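Local coordinates for protein iron dependent repressor (Sulfolobus solfataricus, PDB 2X4H) that probably acts as a metal-dependent transcription factor of the DtxR/MntR family, binding DNA as a dimer under the control of transition metal ions, at residues F16-T21 with S53-K58; R24-D27 with G31-I34; R36-L41 with S46-E51; I88-V93 with N123-P128. One frame throughout, in Å; residues are numbered along the deposited sequence.

Interaction 1. Residues F16-T21 with S53-K58. With ZN (zinc ion), chain L.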
loop_
_atom_site.group_PDB
_atom_site.type_symbol
_atom_site.label_atom_id
_atom_site.label_comp_id
_atom_site.label_asym_id
_atom_site.label_seq_id
_atom_site.Cartn_x
_atom_site.Cartn_y
_atom_site.Cartn_z
ATOM N N PHE C 16 1.711 6.187 11.426
ATOM C CA PHE C 16 1.879 6.287 12.851
ATOM C C PHE C 16 0.605 6.757 13.564
ATOM O O PHE C 16 0.189 6.144 14.541
ATOM C CB PHE C 16 3.030 7.243 13.151
ATOM C CG PHE C 16 3.418 7.301 14.580
ATOM C CD1 PHE C 16 3.878 6.171 15.231
ATOM C CD2 PHE C 16 3.401 8.510 15.267
ATOM C CE1 PHE C 16 4.286 6.233 16.548
ATOM C CE2 PHE C 16 3.805 8.572 16.586
ATOM C CZ PHE C 16 4.237 7.430 17.228
ATOM N N SER C 17 0.014 7.853 13.091
ATOM C CA SER C 17 -1.261 8.359 13.634
ATOM C C SER C 17 -2.393 7.332 13.593
ATOM O O SER C 17 -3.158 7.201 14.547
ATOM C CB SER C 17 -1.698 9.618 12.884
ATOM O OG SER C 17 -0.924 10.713 13.310
ATOM N N TYR C 18 -2.504 6.619 12.470
ATOM C CA TYR C 18 -3.491 5.550 12.348
ATOM C C TYR C 18 -3.283 4.538 13.446
ATOM O O TYR C 18 -4.220 4.185 14.142
ATOM C CB TYR C 18 -3.376 4.827 11.002
ATOM C CG TYR C 18 -4.219 5.383 9.892
ATOM C CD1 TYR C 18 -3.911 6.607 9.294
ATOM C CD2 TYR C 18 -5.300 4.660 9.388
ATOM C CE1 TYR C 18 -4.683 7.121 8.252
ATOM C CE2 TYR C 18 -6.069 5.157 8.344
ATOM C CZ TYR C 18 -5.758 6.382 7.777
ATOM O OH TYR C 18 -6.532 6.862 6.744
ATOM N N LEU C 19 -2.045 4.074 13.594
ATOM C CA LEU C 19 -1.739 3.001 14.534
ATOM C C LEU C 19 -1.939 3.407 15.976
ATOM O O LEU C 19 -2.310 2.569 16.797
ATOM C CB LEU C 19 -0.314 2.475 14.369
ATOM C CG LEU C 19 0.068 1.855 13.025
ATOM C CD1 LEU C 19 1.445 1.236 13.139
ATOM C CD2 LEU C 19 -0.960 0.824 12.535
ATOM N N LEU C 20 -1.681 4.668 16.301
ATOM C CA LEU C 20 -1.916 5.147 17.666
ATOM C C LEU C 20 -3.415 5.242 17.922
ATOM O O LEU C 20 -3.862 5.026 19.043
ATOM C CB LEU C 20 -1.249 6.504 17.915
ATOM C CG LEU C 20 0.271 6.467 18.098
ATOM C CD1 LEU C 20 0.906 7.826 17.808
ATOM C CD2 LEU C 20 0.619 5.982 19.507
ATOM N N THR C 21 -4.191 5.560 16.886
ATOM C CA THR C 21 -5.642 5.626 17.034
ATOM C C THR C 21 -6.258 4.235 17.168
ATOM O O THR C 21 -7.155 4.034 17.967
ATOM C CB THR C 21 -6.302 6.316 15.860
ATOM O OG1 THR C 21 -5.766 7.633 15.714
ATOM C CG2 THR C 21 -7.782 6.406 16.097
ATOM N N SER C 53 -6.042 -1.265 4.389
ATOM C CA SER C 53 -5.667 -2.460 3.613
ATOM C C SER C 53 -4.186 -2.466 3.263
ATOM O O SER C 53 -3.553 -3.516 3.255
ATOM C CB SER C 53 -6.569 -2.674 2.362
ATOM O OG SER C 53 -6.422 -1.631 1.435
ATOM N N HIS C 54 -3.615 -1.288 3.048
ATOM C CA HIS C 54 -2.156 -1.158 2.963
ATOM C C HIS C 54 -1.399 -1.480 4.250
ATOM O O HIS C 54 -0.316 -2.070 4.198
ATOM C CB HIS C 54 -1.773 0.227 2.449
ATOM C CG HIS C 54 -2.106 0.421 1.001
ATOM N ND1 HIS C 54 -1.617 -0.411 0.021
ATOM C CD2 HIS C 54 -2.876 1.336 0.371
ATOM C CE1 HIS C 54 -2.067 -0.018 -1.157
ATOM N NE2 HIS C 54 -2.840 1.036 -0.973
ATOM N N LEU C 55 -1.962 -1.094 5.392
ATOM C CA LEU C 55 -1.364 -1.417 6.693
ATOM C C LEU C 55 -1.448 -2.920 6.976
ATOM O O LEU C 55 -0.545 -3.484 7.593
ATOM C CB LEU C 55 -2.031 -0.627 7.829
ATOM C CG LEU C 55 -1.817 0.888 7.928
ATOM C CD1 LEU C 55 -2.802 1.506 8.917
ATOM C CD2 LEU C 55 -0.395 1.209 8.336
ATOM N N GLU C 56 -2.532 -3.560 6.525
ATOM C CA GLU C 56 -2.662 -5.021 6.612
ATOM C C GLU C 56 -1.612 -5.695 5.708
ATOM O O GLU C 56 -0.993 -6.669 6.107
ATOM C CB GLU C 56 -4.104 -5.475 6.297
ATOM C CG GLU C 56 -4.353 -6.956 6.529
ATOM C CD GLU C 56 -5.838 -7.328 6.669
ATOM O OE1 GLU C 56 -6.712 -6.591 6.160
ATOM O OE2 GLU C 56 -6.126 -8.375 7.294
ATOM N N GLU C 57 -1.379 -5.153 4.518
ATOM C CA GLU C 57 -0.319 -5.661 3.615
ATOM C C GLU C 57 1.078 -5.604 4.215
ATOM O O GLU C 57 1.911 -6.453 3.934
ATOM C CB GLU C 57 -0.289 -4.860 2.309
ATOM C CG GLU C 57 -1.414 -5.154 1.366
ATOM C CD GLU C 57 -1.382 -4.290 0.111
ATOM O OE1 GLU C 57 -2.355 -4.359 -0.669
ATOM O OE2 GLU C 57 -0.391 -3.551 -0.095
ATOM N N LYS C 58 1.339 -4.567 5.005
ATOM C CA LYS C 58 2.623 -4.418 5.730
ATOM C C LYS C 58 2.700 -5.259 6.999
ATOM O O LYS C 58 3.732 -5.281 7.650
ATOM C CB LYS C 58 2.889 -2.944 6.088
ATOM C CG LYS C 58 3.204 -2.081 4.876
ATOM C CD LYS C 58 3.034 -0.575 5.136
ATOM C CE LYS C 58 4.270 0.038 5.805
ATOM N NZ LYS C 58 4.414 1.510 5.560
HETATM ZN ZN ZN L . -3.949 2.073 -2.222
#

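Interaction 2. Residues R24-D27 with G31-I34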
loop_
_atom_site.group_PDB
_atom_site.type_symbol
_atom_site.label_atom_id
_atom_site.label_comp_id
_atom_site.label_asym_id
_atom_site.label_seq_id
_atom_site.Cartn_x
_atom_site.Cartn_y
_atom_site.Cartn_z
ATOM N N ARG C 24 -5.484 2.776 20.784
ATOM C CA ARG C 24 -6.331 3.307 21.858
ATOM C C ARG C 24 -7.575 2.420 22.050
ATOM O O ARG C 24 -7.856 1.982 23.152
ATOM C CB ARG C 24 -6.719 4.766 21.545
ATOM C CG ARG C 24 -7.401 5.530 22.675
ATOM C CD ARG C 24 -8.115 6.807 22.191
ATOM N NE ARG C 24 -7.244 7.767 21.491
ATOM C CZ ARG C 24 -7.344 8.131 20.201
ATOM N NH1 ARG C 24 -8.282 7.627 19.394
ATOM N NH2 ARG C 24 -6.494 9.023 19.698
ATOM N N TYR C 25 -8.305 2.141 20.970
ATOM C CA TYR C 25 -9.431 1.204 21.020
ATOM C C TYR C 25 -8.969 -0.171 21.514
ATOM O O TYR C 25 -9.507 -0.687 22.514
ATOM C CB TYR C 25 -10.141 1.104 19.648
ATOM C CG TYR C 25 -10.823 2.398 19.268
ATOM C CD1 TYR C 25 -10.271 3.249 18.322
ATOM C CD2 TYR C 25 -11.990 2.805 19.907
ATOM C CE1 TYR C 25 -10.874 4.446 18.005
ATOM C CE2 TYR C 25 -12.595 4.008 19.592
ATOM C CZ TYR C 25 -12.029 4.818 18.643
ATOM O OH TYR C 25 -12.624 6.009 18.342
ATOM N N ASN C 26 -7.954 -0.734 20.855
ATOM C CA ASN C 26 -7.444 -2.067 21.195
ATOM C C ASN C 26 -6.987 -2.164 22.669
ATOM O O ASN C 26 -7.284 -3.141 23.329
ATOM C CB ASN C 26 -6.260 -2.476 20.316
ATOM C CG ASN C 26 -6.589 -2.596 18.830
ATOM O OD1 ASN C 26 -5.666 -2.788 18.029
ATOM N ND2 ASN C 26 -7.869 -2.470 18.441
ATOM N N ASP C 27 -6.276 -1.154 23.169
ATOM C CA ASP C 27 -5.865 -1.098 24.594
ATOM C C ASP C 27 -7.071 -1.225 25.519
ATOM O O ASP C 27 -6.965 -1.754 26.618
ATOM C CB ASP C 27 -5.132 0.216 24.939
ATOM C CG ASP C 27 -3.682 0.236 24.473
ATOM O OD1 ASP C 27 -3.134 -0.829 24.130
ATOM O OD2 ASP C 27 -3.089 1.333 24.444
ATOM N N GLY C 31 -12.037 -3.757 18.967
ATOM C CA GLY C 31 -11.455 -3.505 17.643
ATOM C C GLY C 31 -11.756 -2.096 17.173
ATOM O O GLY C 31 -12.824 -1.562 17.448
ATOM N N ALA C 32 -10.809 -1.481 16.477
ATOM C CA ALA C 32 -11.005 -0.129 15.949
ATOM C C ALA C 32 -11.846 -0.209 14.677
ATOM O O ALA C 32 -11.367 -0.729 13.664
ATOM C CB ALA C 32 -9.667 0.515 15.641
ATOM N N LYS C 33 -13.078 0.299 14.721
ATOM C CA LYS C 33 -13.955 0.298 13.525
ATOM C C LYS C 33 -13.536 1.400 12.540
ATOM O O LYS C 33 -13.102 2.481 12.953
ATOM C CB LYS C 33 -15.431 0.456 13.888
ATOM C CG LYS C 33 -15.917 -0.531 14.948
ATOM C CD LYS C 33 -17.432 -0.660 14.948
ATOM C CE LYS C 33 -17.936 -1.084 16.315
ATOM N NZ LYS C 33 -16.979 -2.033 16.972
ATOM N N ILE C 34 -13.703 1.111 11.247
ATOM C CA ILE C 34 -13.287 2.012 10.184
ATOM C C ILE C 34 -13.790 3.420 10.407
ATOM O O ILE C 34 -13.013 4.381 10.304
ATOM C CB ILE C 34 -13.709 1.492 8.808
ATOM C CG1 ILE C 34 -12.954 0.194 8.513
ATOM C CG2 ILE C 34 -13.429 2.537 7.694
ATOM C CD1 ILE C 34 -11.443 0.343 8.583
#

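Interaction 3. Residues R36-L41 with S46-E51. With ZN (zinc ion), chain L; ZN (zinc ion), chain K.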
loop_
_atom_site.group_PDB
_atom_site.type_symbol
_atom_site.label_atom_id
_atom_site.label_comp_id
_atom_site.label_asym_id
_atom_site.label_seq_id
_atom_site.Cartn_x
_atom_site.Cartn_y
_atom_site.Cartn_z
ATOM N N ARG C 36 -14.882 4.923 13.256
ATOM C CA ARG C 36 -14.392 5.576 14.477
ATOM C C ARG C 36 -12.996 6.148 14.244
ATOM O O ARG C 36 -12.712 7.280 14.638
ATOM C CB ARG C 36 -14.397 4.611 15.674
ATOM C CG ARG C 36 -15.792 4.137 16.115
ATOM C CD ARG C 36 -16.685 5.268 16.654
ATOM N NE ARG C 36 -16.283 5.777 17.968
ATOM C CZ ARG C 36 -15.849 7.011 18.240
ATOM N NH1 ARG C 36 -15.706 7.924 17.288
ATOM N NH2 ARG C 36 -15.541 7.332 19.503
ATOM N N ILE C 37 -12.146 5.365 13.581
ATOM C CA ILE C 37 -10.817 5.814 13.166
ATOM C C ILE C 37 -10.929 7.074 12.315
ATOM O O ILE C 37 -10.159 8.022 12.487
ATOM C CB ILE C 37 -10.084 4.757 12.336
ATOM C CG1 ILE C 37 -9.885 3.462 13.131
ATOM C CG2 ILE C 37 -8.740 5.306 11.850
ATOM C CD1 ILE C 37 -9.321 2.299 12.299
ATOM N N ALA C 38 -11.900 7.067 11.406
ATOM C CA ALA C 38 -12.117 8.158 10.467
ATOM C C ALA C 38 -12.498 9.442 11.190
ATOM O O ALA C 38 -11.945 10.514 10.918
ATOM C CB ALA C 38 -13.205 7.771 9.458
ATOM N N LYS C 39 -13.442 9.327 12.118
ATOM C CA LYS C 39 -13.888 10.484 12.894
ATOM C C LYS C 39 -12.789 11.015 13.828
ATOM O O LYS C 39 -12.587 12.244 13.938
ATOM C CB LYS C 39 -15.141 10.115 13.687
ATOM C CG LYS C 39 -15.901 11.299 14.301
ATOM C CD LYS C 39 -17.134 10.792 15.060
ATOM C CE LYS C 39 -17.907 11.907 15.747
ATOM N NZ LYS C 39 -19.260 11.408 16.170
ATOM N N ASP C 40 -12.066 10.107 14.479
ATOM C CA ASP C 40 -10.964 10.526 15.364
ATOM C C ASP C 40 -9.891 11.331 14.610
ATOM O O ASP C 40 -9.441 12.360 15.096
ATOM C CB ASP C 40 -10.335 9.315 16.066
ATOM C CG ASP C 40 -11.323 8.585 16.986
ATOM O OD1 ASP C 40 -11.042 7.436 17.390
ATOM O OD2 ASP C 40 -12.391 9.155 17.301
ATOM N N LEU C 41 -9.524 10.881 13.406
ATOM C CA LEU C 41 -8.508 11.563 12.586
ATOM C C LEU C 41 -9.078 12.664 11.684
ATOM O O LEU C 41 -8.322 13.345 10.993
ATOM C CB LEU C 41 -7.748 10.537 11.734
ATOM C CG LEU C 41 -6.930 9.523 12.530
ATOM C CD1 LEU C 41 -6.413 8.434 11.615
ATOM C CD2 LEU C 41 -5.774 10.229 13.313
ATOM N N SER C 46 -13.647 5.940 3.424
ATOM C CA SER C 46 -13.062 5.302 2.251
ATOM C C SER C 46 -11.537 5.411 2.301
ATOM O O SER C 46 -10.839 4.436 2.035
ATOM C CB SER C 46 -13.590 5.957 0.960
ATOM O OG SER C 46 -13.159 7.303 0.875
ATOM N N SER C 47 -11.022 6.588 2.656
ATOM C CA SER C 47 -9.573 6.764 2.876
ATOM C C SER C 47 -9.055 5.855 3.992
ATOM O O SER C 47 -8.002 5.235 3.845
ATOM C CB SER C 47 -9.237 8.216 3.200
ATOM O OG SER C 47 -9.744 9.100 2.215
ATOM N N VAL C 48 -9.802 5.741 5.089
ATOM C CA VAL C 48 -9.394 4.845 6.158
ATOM C C VAL C 48 -9.426 3.389 5.708
ATOM O O VAL C 48 -8.496 2.652 5.985
ATOM C CB VAL C 48 -10.240 5.023 7.441
ATOM C CG1 VAL C 48 -9.867 3.973 8.496
ATOM C CG2 VAL C 48 -10.047 6.419 8.005
ATOM N N PHE C 49 -10.474 2.977 4.997
ATOM C CA PHE C 49 -10.545 1.605 4.470
ATOM C C PHE C 49 -9.368 1.303 3.546
ATOM O O PHE C 49 -8.752 0.244 3.636
ATOM C CB PHE C 49 -11.856 1.366 3.702
ATOM C CG PHE C 49 -12.119 -0.088 3.385
ATOM C CD1 PHE C 49 -13.108 -0.795 4.067
ATOM C CD2 PHE C 49 -11.369 -0.754 2.411
ATOM C CE1 PHE C 49 -13.352 -2.127 3.784
ATOM C CE2 PHE C 49 -11.606 -2.090 2.119
ATOM C CZ PHE C 49 -12.611 -2.782 2.806
ATOM N N GLU C 50 -9.070 2.230 2.647
ATOM C CA GLU C 50 -7.971 2.052 1.707
ATOM C C GLU C 50 -6.660 1.953 2.474
ATOM O O GLU C 50 -5.884 1.024 2.254
ATOM C CB GLU C 50 -7.939 3.214 0.701
ATOM C CG GLU C 50 -6.778 3.226 -0.286
ATOM C CD GLU C 50 -6.773 2.096 -1.306
ATOM O OE1 GLU C 50 -5.663 1.761 -1.751
ATOM O OE2 GLU C 50 -7.831 1.565 -1.673
ATOM N N GLU C 51 -6.423 2.886 3.393
ATOM C CA GLU C 51 -5.145 2.899 4.119
ATOM C C GLU C 51 -5.036 1.659 4.982
ATOM O O GLU C 51 -4.005 0.988 4.981
ATOM C CB GLU C 51 -4.949 4.183 4.936
ATOM C CG GLU C 51 -3.569 4.300 5.671
ATOM C CD GLU C 51 -2.383 4.276 4.723
ATOM O OE1 GLU C 51 -2.583 4.334 3.510
ATOM O OE2 GLU C 51 -1.223 4.198 5.157
HETATM ZN ZN ZN L . -3.949 2.073 -2.222
HETATM ZN ZN ZN K . 0.338 3.878 4.416
#

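Interaction 4. Residues I88-V93 with N123-P128. With ZN (zinc ion), chain N; ZN (zinc ion), chain M.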
loop_
_atom_site.group_PDB
_atom_site.type_symbol
_atom_site.label_atom_id
_atom_site.label_comp_id
_atom_site.label_asym_id
_atom_site.label_seq_id
_atom_site.Cartn_x
_atom_site.Cartn_y
_atom_site.Cartn_z
ATOM N N ILE C 88 16.804 11.060 18.250
ATOM C CA ILE C 88 17.253 12.182 17.424
ATOM C C ILE C 88 17.148 13.506 18.188
ATOM O O ILE C 88 18.087 14.292 18.169
ATOM C CB ILE C 88 16.495 12.257 16.085
ATOM C CG1 ILE C 88 17.070 11.240 15.097
ATOM C CG2 ILE C 88 16.647 13.649 15.451
ATOM C CD1 ILE C 88 16.147 10.922 13.967
ATOM N N GLU C 89 16.047 13.736 18.900
ATOM C CA GLU C 89 15.907 14.970 19.659
ATOM C C GLU C 89 17.081 15.204 20.592
ATOM O O GLU C 89 17.554 16.325 20.713
ATOM C CB GLU C 89 14.657 14.973 20.531
ATOM C CG GLU C 89 13.390 15.108 19.794
ATOM C CD GLU C 89 12.231 15.542 20.678
ATOM O OE1 GLU C 89 12.168 15.141 21.879
ATOM O OE2 GLU C 89 11.351 16.255 20.132
ATOM N N ILE C 90 17.505 14.147 21.287
ATOM C CA ILE C 90 18.604 14.230 22.227
ATOM C C ILE C 90 19.898 14.610 21.535
ATOM O O ILE C 90 20.634 15.471 22.037
ATOM C CB ILE C 90 18.802 12.931 23.033
ATOM C CG1 ILE C 90 17.679 12.794 24.068
ATOM C CG2 ILE C 90 20.173 12.928 23.778
ATOM C CD1 ILE C 90 17.648 11.480 24.812
ATOM N N LEU C 91 20.177 13.972 20.395
ATOM C CA LEU C 91 21.355 14.333 19.593
ATOM C C LEU C 91 21.292 15.812 19.249
ATOM O O LEU C 91 22.286 16.513 19.381
ATOM C CB LEU C 91 21.475 13.495 18.308
ATOM C CG LEU C 91 22.542 13.943 17.297
ATOM C CD1 LEU C 91 23.932 13.811 17.877
ATOM C CD2 LEU C 91 22.377 13.156 15.953
ATOM N N LEU C 92 20.125 16.286 18.837
ATOM C CA LEU C 92 19.997 17.647 18.328
ATOM C C LEU C 92 20.170 18.670 19.441
ATOM O O LEU C 92 20.868 19.685 19.270
ATOM C CB LEU C 92 18.676 17.828 17.576
ATOM C CG LEU C 92 18.510 16.976 16.312
ATOM C CD1 LEU C 92 17.240 17.341 15.588
ATOM C CD2 LEU C 92 19.708 17.099 15.364
ATOM N N VAL C 93 19.614 18.382 20.615
ATOM C CA VAL C 93 19.815 19.269 21.756
ATOM C C VAL C 93 21.282 19.235 22.170
ATOM O O VAL C 93 21.858 20.287 22.499
ATOM C CB VAL C 93 18.846 18.932 22.916
ATOM C CG1 VAL C 93 19.257 19.601 24.229
ATOM C CG2 VAL C 93 17.416 19.327 22.535
ATOM N N ASN C 123 22.641 3.744 21.800
ATOM C CA ASN C 123 23.817 3.328 22.578
ATOM C C ASN C 123 24.872 4.441 22.696
ATOM O O ASN C 123 25.400 4.686 23.762
ATOM C CB ASN C 123 24.434 2.045 22.004
ATOM C CG ASN C 123 23.504 0.840 22.135
ATOM O OD1 ASN C 123 22.463 0.897 22.794
ATOM N ND2 ASN C 123 23.867 -0.249 21.481
ATOM N N TYR C 124 25.168 5.114 21.590
ATOM C CA TYR C 124 26.171 6.188 21.562
ATOM C C TYR C 124 25.835 7.328 22.521
ATOM O O TYR C 124 26.733 7.896 23.117
ATOM C CB TYR C 124 26.279 6.706 20.150
ATOM C CG TYR C 124 27.283 7.784 19.887
ATOM C CD1 TYR C 124 28.629 7.474 19.705
ATOM C CD2 TYR C 124 26.875 9.113 19.738
ATOM C CE1 TYR C 124 29.570 8.484 19.425
ATOM C CE2 TYR C 124 27.789 10.122 19.446
ATOM C CZ TYR C 124 29.138 9.798 19.299
ATOM O OH TYR C 124 30.048 10.789 19.029
ATOM N N LEU C 125 24.544 7.634 22.678
ATOM C CA LEU C 125 24.082 8.699 23.580
ATOM C C LEU C 125 23.896 8.233 25.013
ATOM O O LEU C 125 23.397 8.978 25.849
ATOM C CB LEU C 125 22.764 9.271 23.079
ATOM C CG LEU C 125 22.810 9.931 21.690
ATOM C CD1 LEU C 125 21.357 10.224 21.188
ATOM C CD2 LEU C 125 23.665 11.186 21.672
ATOM N N GLY C 126 24.251 6.984 25.292
ATOM C CA GLY C 126 24.206 6.445 26.633
ATOM C C GLY C 126 22.868 5.871 27.039
ATOM O O GLY C 126 22.526 5.925 28.219
ATOM N N LYS C 127 22.132 5.310 26.082
ATOM C CA LYS C 127 20.810 4.686 26.328
ATOM C C LYS C 127 19.821 5.557 27.101
ATOM O O LYS C 127 19.249 5.117 28.082
ATOM C CB LYS C 127 20.980 3.355 27.057
ATOM C CG LYS C 127 21.954 2.436 26.372
ATOM C CD LYS C 127 22.007 1.052 26.970
ATOM C CE LYS C 127 22.960 0.204 26.129
ATOM N NZ LYS C 127 23.170 -1.145 26.701
ATOM N N PRO C 128 19.575 6.785 26.634
ATOM C CA PRO C 128 18.728 7.697 27.401
ATOM C C PRO C 128 17.307 7.175 27.613
ATOM O O PRO C 128 16.709 6.579 26.683
ATOM C CB PRO C 128 18.658 8.921 26.512
ATOM C CG PRO C 128 18.904 8.389 25.082
ATOM C CD PRO C 128 19.888 7.296 25.281
HETATM ZN ZN ZN N . 10.573 15.154 22.898
HETATM ZN ZN ZN M . 9.332 15.733 20.031
HETATM O O HOH W 1 8.622 14.336 21.605
#

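Interaction 1. Residues F16-T21 with S53-K58
The ring of Tyr18 meets a single methyl group of Leu55: CD1 comes in obliquely, 4.1 Å from Tyr18 CD2 and 4.0 Å from Tyr18 CB, so the methyl sits where the ring joins its stem. Leu19, the next residue on helix 13-27, adds its own methyl, with CD2 4.1 Å from Leu55 CD1. One branch of Leu55 thus fills the angle between two neighbouring side chains of the other helix. Two further rings face other partners. Leu20 CD1 lies over one face of Phe16, offset toward the rim, within the same helix, and the imidazole of His54 stacks on His54 of the second subunit. That imidazole binds zinc through NE2 (2.0 Å), while its ND1 makes a weak bond of 3.4 Å to Glu57 OE2; the metal bond, with some help from this weak one, probably fixes the rotation of the ring. Glu50 of the same chain, with Glu15 and Glu51 of the second subunit, completes the site. The Leu55 side chain begins beside its backbone N (chi1 -69°), a course that carries CD1 toward helix 13-27, and Val61 of the hairpin touches both Leu19 and Leu55. While His54 next door serves the intersubunit zinc, aliphatic and aromatic carbons join helix 13-27 to helix 45-57, so this junction depends on shape and burial and not on polar bonds.

Interaction 2. Residues R24-D27 with G31-I34
Ala32 lies against the base of the Tyr25 ring, its CB 3.9 Å from Tyr25 CD1 and 4.1 Å from Tyr25 CB, approaching obliquely. Next along helix 13-27, Asn26 turns its amide toward the peptide that joins Gly31 to Ala32: ND2 is 3.8 Å from Gly31 CA and 3.7 Å from Ala32 N, distances of packing and not of bonding. The hydrogen bonds of this amide lie in the next shell. ND2 donates to the carbonyl oxygens of Glu30 and Val68, and OD1 accepts from Ile70 N, an arrangement that fixes which end of the amide is which. With chi1 at -63°, CG lies beside the backbone N, and the amide can reach both the turn and strand 67-70. Ala32 in turn shares backbone hydrogen bonds with Val68, so helix end, loop and hairpin strand are tied together around Asn26. Farther out, the Tyr25 hydroxyl approaches Asp40 OD1 of helix 34-41, though the modelled bond is too short for its length to be trusted. A loop that leaves the first helix, pairs with a hairpin strand and then enters the next helix is characteristic of the winged helix-turn-helix fold.

Interaction 3. Residues R36-L41 with S46-E51
Val48 reaches helix 34-41 with both methyls because of its first torsion (chi1 175°): CG1 lies opposite the backbone N across the CA-CB bond, CG2 lies beside that N, and the fork opens onto two successive residues. CG1 rests 3.8 Å from Ile37 CG2 and 3.9 Å from Ile37 CB. The other prong, CG2, sits 3.7 Å from Ala38 CB and equally close to Ala38 CA, so the small alanine lets the two backbones come near, with Ala38 and Val48 CA atoms 6.1 Å apart. Two helices joined by a tight turn and packed through such a buried apolar core correspond to the helix-turn-helix of the winged domain that in this family binds DNA; by analogy with DtxR relatives, helix 45-57 is probably the recognition helix. Ile22 of helix 13-27 and Ala32 also touch Ile37, while Ile43 in the turn packs on Val48. Glu50 and Glu51, bent at chi2, turn to metal instead. Glu50 OE1 binds one zinc ion at 1.8 Å, in a site shared with His54, and Glu51 OE2 binds a second at 1.8 Å, together with Glu15. Residues of the second subunit complete both sites, and Ser47 packs on its counterpart there.

Interaction 4. Residues I88-V93 with N123-P128
The oxygen of water 1 is held by two zinc ions at once, 2.5 Å from one and 2.2 Å from the other, and the same pair is bridged by the carboxylate of Glu89, the residue just before the Ile90 that meets Leu125 and Pro128. Glu89 OE1 binds the first ion at 1.9 Å, in company with Cys131 and His133; Glu89 OE2 binds the second at 2.1 Å, with His85 and Cys103. Two oxygens on two metals leave the carboxylate little freedom to rotate. On another side of helix 72-94 the contact turns apolar. Ile90 presents two branches, because chi1 at -73° sets CG1 beside the backbone N and CG2 opposite it, sending CD1 to Pro128 and CG2 to Leu125. CG2 lies 3.9 Å from Leu125 CD1, the two side chains running antiparallel alongside one another, while CD1 comes up to the CB-CG side of the Pro128 ring, roughly level with it, so tightly as modelled (3.2 Å to CB) that its exact placement is doubtful. Leu125 CD1 also touches the backbone N of Leu91 at 4.0 Å. Beyond helix 115-124 the chain turns through a Schellman motif at Gly126, whose phi of 86° is positive and whose N bonds back to Asn123 O, and it is this turn that returns Pro128 to Ile90. Leu91 and Tyr124 continue into the interface, meeting the same residues of the third subunit. The contact holding this turn to helix 72-94 is thus essentially apolar, with the polar chemistry of this part of the helix confined to Glu89 and its zinc pair.

Interactions 1, 2 and 3 build the N-terminal, presumably DNA-binding domain, whereas interaction 4 belongs to the metal-binding and dimerisation domain, on the opposite side of the chain's centre and with its centre about 28 Å from that of interaction 1. Interactions 1 and 3 are buried, share helix 45-57 and touch where the Tyr18 hydroxyl meets Val48 and Glu51. Interaction 2 uses helix 13-27, like interaction 1, but lies partly exposed at its end, where an amide network to neighbouring segments supplements a small apolar contact. Interaction 4 is also partly buried. Zinc accompanies three of the four: between subunits beside interactions 1 and 3, and as a pair of ions within one chain beside interaction 4.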